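Local coordinates for protein PfhB2 (Pasteurella multocida, PDB 6U8T) that is a cysteine protease of the YopT family, the YopT domain of the PfhB2 toxin of a bacterial pathogen, at the interface of chains A and B. Sequence-based numbering; all coordinates share one arbitrary frame. Chains: chain A/B, PfhB2.

The interface of chains A and B. Residues chain A 190-191, 194-195; chain B 132-133, 136, 139-140.
This is a helix-on-helix contact between two copies of a YopT-type cysteine protease domain. Helix 187-201 of chain A packs on helix 133-140 of chain B and on B:Ile132, just ahead of that helix. The whole interface is two-fold symmetric, so the contact recurs with the chains exchanged. The dimer may be a crystal assembly rather than the biological one.

The contacts across are van der Waals; no polar pair joins the two chains here. A:Phe190 has CG anti to its backbone N (chi1 171°), which sends the ring towards chain B. Its CD2 meets the methyl CD2 of B:Leu140 at 3.9 Å, and the next atom, CE2, meets CG2 of B:Ile139 at 3.9 Å. Both methyls lie over the same face of the ring, at its CD2-CE2 rim. The A:Phe190 side chain crosses that of B:Ile139 at about a right angle and passes B:Leu140 in the opposite direction.

B:Thr136 presents both branches to chain A. Its methyl CG2 lies 3.7 Å from CG of A:Glu191; the extended A:Glu191 chain crosses the B:Thr136 side chain at about a right angle. Its OG1 faces the methyl CD2 of A:Leu194 at 3.7 Å. At the helix start, CG1 of B:Ile132 packs 3.7 Å from CG of A:Lys195, while its tip CD1 sits 3.9 Å from CG of A:Leu194.

Polar groups pair within each chain. The B:Thr136 hydroxyl OG1 bonds to the carbonyl O of B:Ile132 at 2.8 Å, with OG1 above the carbonyl plane (C=O...OG1 137°). With OG1 beside its own backbone N (chi1 -60°), this bond helps fix the rotation that turns CG2 to A:Glu191. In chain A, NZ of A:Lys195 forms a salt bridge with carboxylate OE2 of A:Glu191 at 3.0 Å, one helical turn back. The hydrogen bond is weak and the lysine poorly ordered, so this pairing is tentative.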
loop_
_atom_site.group_PDB
_atom_site.type_symbol
_atom_site.label_atom_id
_atom_site.label_comp_id
_atom_site.label_asym_id
_atom_site.label_seq_id
_atom_site.Cartn_x
_atom_site.Cartn_y
_atom_site.Cartn_z
ATOM N N PHE A 190 18.169 -9.389 -17.877
ATOM C CA PHE A 190 17.598 -8.923 -16.603
ATOM C C PHE A 190 16.575 -7.795 -16.844
ATOM O O PHE A 190 15.464 -7.858 -16.279
ATOM C CB PHE A 190 18.682 -8.482 -15.614
ATOM C CG PHE A 190 18.114 -7.807 -14.390
ATOM C CD1 PHE A 190 17.500 -8.550 -13.392
ATOM C CD2 PHE A 190 18.118 -6.422 -14.274
ATOM C CE1 PHE A 190 16.972 -7.939 -12.265
ATOM C CE2 PHE A 190 17.609 -5.810 -13.132
ATOM C CZ PHE A 190 17.027 -6.568 -12.137
ATOM N N GLU A 191 16.929 -6.790 -17.640
ATOM C CA GLU A 191 16.095 -5.585 -17.871
ATOM C C GLU A 191 14.766 -6.010 -18.516
ATOM O O GLU A 191 13.694 -5.577 -18.013
ATOM C CB GLU A 191 16.864 -4.550 -18.684
ATOM C CG GLU A 191 16.028 -3.339 -19.046
ATOM C CD GLU A 191 16.789 -2.184 -19.685
ATOM O OE1 GLU A 191 17.920 -1.873 -19.266
ATOM O OE2 GLU A 191 16.238 -1.571 -20.600
ATOM N N LEU A 194 12.601 -8.108 -15.988
ATOM C CA LEU A 194 12.090 -7.240 -14.908
ATOM C C LEU A 194 10.911 -6.415 -15.442
ATOM O O LEU A 194 9.869 -6.372 -14.761
ATOM C CB LEU A 194 13.216 -6.338 -14.383
ATOM C CG LEU A 194 12.942 -5.703 -13.022
ATOM C CD1 LEU A 194 12.968 -6.757 -11.934
ATOM C CD2 LEU A 194 13.925 -4.585 -12.715
ATOM N N LYS A 195 11.055 -5.807 -16.620
ATOM C CA LYS A 195 10.041 -4.878 -17.190
ATOM C C LYS A 195 8.860 -5.666 -17.766
ATOM O O LYS A 195 7.743 -5.220 -17.589
ATOM C CB LYS A 195 10.682 -3.964 -18.241
ATOM C CG LYS A 195 11.773 -3.064 -17.674
ATOM C CD LYS A 195 12.308 -2.025 -18.661
ATOM C CE LYS A 195 13.028 -0.883 -17.961
ATOM N NZ LYS A 195 14.203 -0.360 -18.716
ATOM N N ILE B 132 9.607 1.547 -15.051
ATOM C CA ILE B 132 10.649 1.238 -14.027
ATOM C C ILE B 132 12.047 1.453 -14.620
ATOM O O ILE B 132 13.022 0.866 -14.105
ATOM C CB ILE B 132 10.487 -0.200 -13.490
ATOM C CG1 ILE B 132 10.673 -1.257 -14.584
ATOM C CG2 ILE B 132 9.185 -0.358 -12.731
ATOM C CD1 ILE B 132 10.730 -2.655 -14.047
ATOM N N SER B 133 12.158 2.301 -15.644
ATOM C CA SER B 133 13.416 2.509 -16.384
ATOM C C SER B 133 14.453 3.136 -15.440
ATOM O O SER B 133 15.603 2.674 -15.472
ATOM C CB SER B 133 13.172 3.291 -17.649
ATOM O OG SER B 133 13.156 4.677 -17.377
ATOM N N THR B 136 15.641 0.440 -12.906
ATOM C CA THR B 136 16.451 -0.569 -13.634
ATOM C C THR B 136 17.880 -0.045 -13.837
ATOM O O THR B 136 18.831 -0.838 -13.617
ATOM C CB THR B 136 15.779 -0.968 -14.940
ATOM O OG1 THR B 136 14.499 -1.509 -14.603
ATOM C CG2 THR B 136 16.589 -2.002 -15.691
ATOM N N ILE B 139 19.785 -0.012 -10.461
ATOM C CA ILE B 139 20.171 -1.412 -10.097
ATOM C C ILE B 139 21.435 -1.803 -10.893
ATOM O O ILE B 139 22.379 -2.307 -10.275
ATOM C CB ILE B 139 19.002 -2.397 -10.337
ATOM C CG1 ILE B 139 17.852 -2.114 -9.368
ATOM C CG2 ILE B 139 19.487 -3.849 -10.278
ATOM C CD1 ILE B 139 16.573 -2.813 -9.720
ATOM N N LEU B 140 21.464 -1.535 -12.196
ATOM C CA LEU B 140 22.544 -2.013 -13.115
ATOM C C LEU B 140 23.791 -1.139 -13.016
ATOM O O LEU B 140 24.854 -1.665 -13.311
ATOM C CB LEU B 140 22.011 -2.072 -14.551
ATOM C CG LEU B 140 20.998 -3.194 -14.799
ATOM C CD1 LEU B 140 20.510 -3.148 -16.239
ATOM C CD2 LEU B 140 21.568 -4.559 -14.413
#